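Local coordinates for protein acyltransferase (Actinoplanes teichomyceticus, PDB 4Q38) that transfers long aliphatic acyl chains from acyl-CoA to an amino sugar of teicoplanin-type glycopeptide antibiotics, at residues G186-L198 with L208-L220. Residues are numbered along the deposited sequence; the frame is centred on the assembly and turned at random.
Sequences GILYRLGRLQFSL and LGLHVPEWGGPLL. With COA (coenzyme A), chain D.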
loop_
_atom_site.group_PDB
_atom_site.type_symbol
_atom_site.label_atom_id
_atom_site.label_comp_id
_atom_site.label_asym_id
_atom_site.label_seq_id
_atom_site.Cartn_x
_atom_site.Cartn_y
_atom_site.Cartn_z
ATOM N N GLY A 186 -8.357 -8.651 0.629
ATOM C CA GLY A 186 -8.317 -9.485 1.820
ATOM C C GLY A 186 -7.130 -10.441 1.880
ATOM O O GLY A 186 -7.223 -11.511 2.478
ATOM N N ILE A 187 -6.020 -10.051 1.261
ATOM C CA ILE A 187 -4.795 -10.856 1.265
ATOM C C ILE A 187 -3.694 -10.254 2.124
ATOM O O ILE A 187 -2.586 -10.798 2.190
ATOM C CB ILE A 187 -4.280 -11.118 -0.181
ATOM C CG1 ILE A 187 -3.932 -9.801 -0.899
ATOM C CG2 ILE A 187 -5.329 -11.903 -0.954
ATOM C CD1 ILE A 187 -3.075 -9.959 -2.139
ATOM N N LEU A 188 -4.009 -9.137 2.790
ATOM C CA LEU A 188 -3.075 -8.446 3.672
ATOM C C LEU A 188 -3.811 -8.130 4.969
ATOM O O LEU A 188 -4.963 -7.669 4.927
ATOM C CB LEU A 188 -2.597 -7.136 3.030
ATOM C CG LEU A 188 -1.635 -6.247 3.841
ATOM C CD1 LEU A 188 -0.199 -6.696 3.668
ATOM C CD2 LEU A 188 -1.746 -4.792 3.401
ATOM N N TYR A 189 -3.148 -8.363 6.096
ATOM C CA TYR A 189 -3.713 -8.089 7.432
ATOM C C TYR A 189 -2.716 -7.405 8.345
ATOM O O TYR A 189 -1.569 -7.835 8.458
ATOM C CB TYR A 189 -4.258 -9.384 8.087
ATOM C CG TYR A 189 -5.401 -9.904 7.276
ATOM C CD1 TYR A 189 -6.688 -9.394 7.453
ATOM C CD2 TYR A 189 -5.188 -10.848 6.258
ATOM C CE1 TYR A 189 -7.743 -9.824 6.672
ATOM C CE2 TYR A 189 -6.238 -11.277 5.463
ATOM C CZ TYR A 189 -7.508 -10.757 5.672
ATOM O OH TYR A 189 -8.564 -11.160 4.886
ATOM N N ARG A 190 -3.158 -6.333 8.993
ATOM C CA ARG A 190 -2.334 -5.695 10.013
ATOM C C ARG A 190 -2.569 -6.408 11.343
ATOM O O ARG A 190 -3.701 -6.484 11.842
ATOM C CB ARG A 190 -2.622 -4.189 10.126
ATOM C CG ARG A 190 -1.707 -3.504 11.142
ATOM C CD ARG A 190 -1.788 -1.986 11.145
ATOM N NE ARG A 190 -0.762 -1.465 12.048
ATOM C CZ ARG A 190 -0.237 -0.246 11.992
ATOM N NH1 ARG A 190 -0.635 0.629 11.067
ATOM N NH2 ARG A 190 0.709 0.090 12.859
ATOM N N LEU A 191 -1.488 -6.933 11.900
ATOM C CA LEU A 191 -1.546 -7.697 13.130
ATOM C C LEU A 191 -0.664 -7.014 14.174
ATOM O O LEU A 191 0.406 -7.510 14.548
ATOM C CB LEU A 191 -1.106 -9.146 12.858
ATOM C CG LEU A 191 -1.869 -9.947 11.784
ATOM C CD1 LEU A 191 -1.304 -11.365 11.714
ATOM C CD2 LEU A 191 -3.379 -10.021 12.010
ATOM N N GLY A 192 -1.112 -5.852 14.637
ATOM C CA GLY A 192 -0.297 -5.044 15.555
ATOM C C GLY A 192 0.581 -4.106 14.757
ATOM O O GLY A 192 0.084 -3.435 13.849
ATOM N N ARG A 193 1.876 -4.047 15.089
ATOM C CA ARG A 193 2.788 -3.091 14.438
ATOM C C ARG A 193 3.079 -3.476 12.980
ATOM O O ARG A 193 3.282 -2.607 12.132
ATOM C CB ARG A 193 4.104 -2.953 15.233
ATOM C CG ARG A 193 5.036 -1.836 14.750
ATOM C CD ARG A 193 4.329 -0.490 14.847
ATOM N NE ARG A 193 5.008 0.614 14.155
ATOM C CZ ARG A 193 4.960 0.856 12.846
ATOM N NH1 ARG A 193 4.303 0.037 12.015
ATOM N NH2 ARG A 193 5.591 1.917 12.358
ATOM N N LEU A 194 3.098 -4.778 12.702
ATOM C CA LEU A 194 3.425 -5.276 11.356
ATOM C C LEU A 194 2.198 -5.749 10.594
ATOM O O LEU A 194 1.195 -6.135 11.196
ATOM C CB LEU A 194 4.381 -6.458 11.463
ATOM C CG LEU A 194 5.642 -6.297 12.302
ATOM C CD1 LEU A 194 6.348 -7.638 12.306
ATOM C CD2 LEU A 194 6.513 -5.192 11.712
ATOM N N GLN A 195 2.311 -5.738 9.266
ATOM C CA GLN A 195 1.350 -6.363 8.374
ATOM C C GLN A 195 1.931 -7.638 7.782
ATOM O O GLN A 195 3.151 -7.766 7.630
ATOM C CB GLN A 195 1.043 -5.443 7.199
ATOM C CG GLN A 195 0.348 -4.140 7.544
ATOM C CD GLN A 195 0.598 -3.110 6.468
ATOM O OE1 GLN A 195 1.687 -3.076 5.893
ATOM N NE2 GLN A 195 -0.403 -2.276 6.179
ATOM N N PHE A 196 1.043 -8.564 7.435
ATOM C CA PHE A 196 1.427 -9.816 6.772
ATOM C C PHE A 196 0.534 -10.064 5.573
ATOM O O PHE A 196 -0.684 -9.956 5.672
ATOM C CB PHE A 196 1.323 -11.007 7.742
ATOM C CG PHE A 196 2.265 -10.918 8.908
ATOM C CD1 PHE A 196 3.563 -11.394 8.810
ATOM C CD2 PHE A 196 1.862 -10.316 10.101
ATOM C CE1 PHE A 196 4.452 -11.286 9.880
ATOM C CE2 PHE A 196 2.740 -10.212 11.176
ATOM C CZ PHE A 196 4.040 -10.685 11.064
ATOM N N SER A 197 1.154 -10.406 4.446
ATOM C CA SER A 197 0.408 -10.764 3.240
ATOM C C SER A 197 0.547 -12.253 2.906
ATOM O O SER A 197 1.621 -12.834 3.063
ATOM C CB SER A 197 0.904 -9.950 2.045
ATOM O OG SER A 197 2.304 -10.120 1.911
ATOM N N LEU A 198 -0.541 -12.850 2.438
ATOM C CA LEU A 198 -0.493 -14.183 1.838
ATOM C C LEU A 198 0.386 -14.081 0.601
ATOM O O LEU A 198 0.185 -13.216 -0.241
ATOM C CB LEU A 198 -1.886 -14.644 1.430
ATOM C CG LEU A 198 -2.936 -14.842 2.524
ATOM C CD1 LEU A 198 -4.325 -14.872 1.905
ATOM C CD2 LEU A 198 -2.661 -16.134 3.270
ATOM N N LEU A 208 4.634 -15.824 4.216
ATOM C CA LEU A 208 3.984 -14.551 4.505
ATOM C C LEU A 208 4.916 -13.397 4.179
ATOM O O LEU A 208 6.071 -13.376 4.609
ATOM C CB LEU A 208 3.524 -14.494 5.961
ATOM C CG LEU A 208 2.530 -15.576 6.424
ATOM C CD1 LEU A 208 2.300 -15.388 7.919
ATOM C CD2 LEU A 208 1.195 -15.518 5.690
ATOM N N GLY A 209 4.421 -12.437 3.403
ATOM C CA GLY A 209 5.150 -11.193 3.200
ATOM C C GLY A 209 5.012 -10.387 4.482
ATOM O O GLY A 209 3.938 -10.343 5.076
ATOM N N LEU A 210 6.103 -9.791 4.936
ATOM C CA LEU A 210 6.063 -8.969 6.152
ATOM C C LEU A 210 6.228 -7.523 5.706
ATOM O O LEU A 210 7.059 -7.241 4.861
ATOM C CB LEU A 210 7.159 -9.400 7.136
ATOM C CG LEU A 210 7.270 -8.715 8.511
ATOM C CD1 LEU A 210 7.924 -9.674 9.495
ATOM C CD2 LEU A 210 8.047 -7.404 8.445
ATOM N N HIS A 211 5.426 -6.613 6.260
ATOM C CA HIS A 211 5.459 -5.211 5.839
ATOM C C HIS A 211 5.338 -4.307 7.044
ATOM O O HIS A 211 4.759 -4.694 8.057
ATOM C CB HIS A 211 4.330 -4.912 4.846
ATOM C CG HIS A 211 4.159 -5.967 3.783
ATOM N ND1 HIS A 211 4.819 -5.928 2.610
ATOM C CD2 HIS A 211 3.392 -7.129 3.762
ATOM C CE1 HIS A 211 4.484 -7.000 1.866
ATOM N NE2 HIS A 211 3.608 -7.733 2.568
ATOM N N VAL A 212 5.890 -3.102 6.935
ATOM C CA VAL A 212 5.886 -2.153 8.046
ATOM C C VAL A 212 5.177 -0.875 7.591
ATOM O O VAL A 212 5.742 -0.082 6.827
ATOM C CB VAL A 212 7.323 -1.826 8.550
ATOM C CG1 VAL A 212 7.266 -0.878 9.751
ATOM C CG2 VAL A 212 8.087 -3.098 8.920
ATOM N N PRO A 213 3.924 -0.687 8.024
ATOM C CA PRO A 213 3.244 0.571 7.736
ATOM C C PRO A 213 3.887 1.714 8.521
ATOM O O PRO A 213 4.516 1.490 9.563
ATOM C CB PRO A 213 1.808 0.326 8.211
ATOM C CG PRO A 213 1.893 -0.807 9.173
ATOM C CD PRO A 213 3.090 -1.626 8.798
ATOM N N GLU A 214 3.756 2.926 8.013
ATOM C CA GLU A 214 4.430 4.053 8.642
ATOM C C GLU A 214 3.802 4.369 9.996
ATOM O O GLU A 214 4.504 4.524 10.991
ATOM C CB GLU A 214 4.405 5.290 7.742
ATOM C CG GLU A 214 5.034 6.507 8.429
ATOM C CD GLU A 214 5.060 7.736 7.547
ATOM O OE1 GLU A 214 5.624 7.670 6.438
ATOM O OE2 GLU A 214 4.513 8.771 7.974
ATOM N N TRP A 215 2.475 4.434 10.037
ATOM C CA TRP A 215 1.777 4.815 11.269
ATOM C C TRP A 215 1.816 3.761 12.324
ATOM O O TRP A 215 1.726 2.569 12.031
ATOM C CB TRP A 215 0.335 5.180 10.965
ATOM C CG TRP A 215 0.191 6.545 10.344
ATOM C CD1 TRP A 215 1.203 7.426 9.963
ATOM C CD2 TRP A 215 -1.056 7.219 9.987
ATOM N NE1 TRP A 215 0.676 8.575 9.431
ATOM C CE2 TRP A 215 -0.674 8.512 9.407
ATOM C CE3 TRP A 215 -2.403 6.892 10.083
ATOM C CZ2 TRP A 215 -1.619 9.425 8.959
ATOM C CZ3 TRP A 215 -3.346 7.820 9.624
ATOM C CH2 TRP A 215 -2.960 9.056 9.079
ATOM N N GLY A 216 1.947 4.201 13.571
ATOM C CA GLY A 216 1.992 3.285 14.695
ATOM C C GLY A 216 3.248 3.418 15.528
ATOM O O GLY A 216 3.493 2.581 16.390
ATOM N N GLY A 217 4.034 4.469 15.278
ATOM C CA GLY A 217 5.241 4.753 16.066
ATOM C C GLY A 217 6.449 3.887 15.721
ATOM O O GLY A 217 6.440 3.173 14.715
ATOM N N PRO A 218 7.509 3.952 16.556
ATOM C CA PRO A 218 8.741 3.213 16.272
ATOM C C PRO A 218 8.556 1.705 16.207
ATOM O O PRO A 218 7.614 1.158 16.781
ATOM C CB PRO A 218 9.660 3.580 17.451
ATOM C CG PRO A 218 9.156 4.912 17.916
ATOM C CD PRO A 218 7.661 4.847 17.726
ATOM N N LEU A 219 9.468 1.045 15.504
ATOM C CA LEU A 219 9.458 -0.403 15.390
ATOM C C LEU A 219 10.086 -1.017 16.653
ATOM O O LEU A 219 11.151 -1.638 16.593
ATOM C CB LEU A 219 10.234 -0.814 14.133
ATOM C CG LEU A 219 9.664 -1.841 13.152
ATOM C CD1 LEU A 219 10.798 -2.500 12.384
ATOM C CD2 LEU A 219 8.791 -2.890 13.822
ATOM N N LEU A 220 9.423 -0.831 17.795
ATOM C CA LEU A 220 9.919 -1.314 19.090
ATOM C C LEU A 220 10.009 -2.844 19.092
ATOM O O LEU A 220 9.103 -3.514 18.585
ATOM C CB LEU A 220 9.004 -0.837 20.224
ATOM C CG LEU A 220 8.847 0.669 20.518
ATOM C CD1 LEU A 220 7.845 0.893 21.642
ATOM C CD2 LEU A 220 10.178 1.324 20.873
HETATM N N1A COA D . 12.310 8.921 8.484
HETATM C C2A COA D . 13.119 9.711 9.216
HETATM N N3A COA D . 13.785 9.289 10.306
HETATM C C4A COA D . 13.662 8.004 10.727
HETATM C C5A COA D . 12.792 7.079 9.980
HETATM C C6A COA D . 12.095 7.619 8.791
HETATM N N6A COA D . 11.280 6.853 8.023
HETATM N N7A COA D . 12.864 5.896 10.616
HETATM C C8A COA D . 13.701 6.041 11.669
HETATM N N9A COA D . 14.164 7.305 11.741
HETATM C C1B COA D . 15.113 7.841 12.745
HETATM C C2B COA D . 14.677 7.614 14.181
HETATM O O2B COA D . 13.849 8.682 14.632
HETATM C C3B COA D . 16.007 7.537 14.901
HETATM O O3B COA D . 16.528 8.863 15.027
HETATM P P3B COA D . 17.633 9.294 16.130
HETATM O O7A COA D . 16.845 9.323 17.404
HETATM O O8A COA D . 18.114 10.615 15.592
HETATM O O9A COA D . 18.695 8.221 16.085
HETATM C C4B COA D . 16.881 6.793 13.896
HETATM O O4B COA D . 16.356 7.143 12.614
HETATM C C5B COA D . 16.897 5.272 14.077
HETATM O O5B COA D . 15.574 4.742 13.885
HETATM P P1A COA D . 15.179 3.229 14.241
HETATM O O1A COA D . 15.004 3.041 15.723
HETATM O O2A COA D . 16.139 2.340 13.495
HETATM O O3A COA D . 13.731 3.093 13.519
HETATM P P2A COA D . 12.310 3.479 14.170
HETATM O O4A COA D . 11.780 2.296 14.934
HETATM O O5A COA D . 12.373 4.810 14.873
HETATM O O6A COA D . 11.447 3.695 12.827
HETATM C CBP COA D . 10.000 2.796 11.052
HETATM C CCP COA D . 11.232 2.601 11.931
HETATM C CDP COA D . 9.958 1.587 10.131
HETATM C CEP COA D . 8.772 2.831 11.939
HETATM C CAP COA D . 10.118 4.107 10.237
HETATM O OAP COA D . 11.347 4.117 9.508
HETATM C C9P COA D . 8.999 4.398 9.254
HETATM O O9P COA D . 7.920 4.803 9.652
HETATM N N8P COA D . 9.262 4.232 7.954
HETATM C C7P COA D . 8.236 4.316 6.928
HETATM C C6P COA D . 7.644 2.939 6.630
HETATM C C5P COA D . 8.692 2.018 6.024
HETATM O O5P COA D . 9.801 2.445 5.721
HETATM N N4P COA D . 8.333 0.740 5.872
HETATM C C3P COA D . 9.127 -0.207 5.095
HETATM C C2P COA D . 8.957 -0.042 3.593
HETATM S S1P COA D . 9.984 -1.259 2.700
#
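Two carbonyl oxygens of the 208-220 segment are each gripped twice by the single guanidinium of Arg-193. NH1 and NH2 meet Pro-213 O end-on, at 2.9 and 3.0 Å, while NE and NH2 hold Gly-217 O side-on, NH2 at 2.8 Å. Both lie in its plane at the edge, fixing its rotation; a bend at chi2 (60°) turns the long chain into the loop. Arginine suits the place because it can bind several backbone oxygens of one turn at once, and Gly-216 and Gly-217 take the positive phi required. Arg-190 lays one guanidinium face over Pro-213 CG and sends NH2 to Trp-215 O (2.8 Å). The loop follows the antiparallel hairpin of the GNAT-like domain, where strands 194-200 and 206-211 pair through Gln-195 with His-211 and Ser-197 with Gly-209. On the Phe-196 face, CE1 of that ring meets Leu-210 CD1 at 3.8 Å. On the opposite face, Ser-197 OG, a hydroxyl given room by side-chain-less Gly-209, lies in the ring plane of His-211, hydrogen-bonded to NE2 (2.8 Å). His-211 lines the decanoyl-glucosamine pocket, and Ser-197 binds N-acetyl-D-glucosamine. Coenzyme A runs along the loop: Val-212 O accepts from its N4P (2.9 Å), and Leu-219 N donates to phosphate oxygen O4A (2.7 Å).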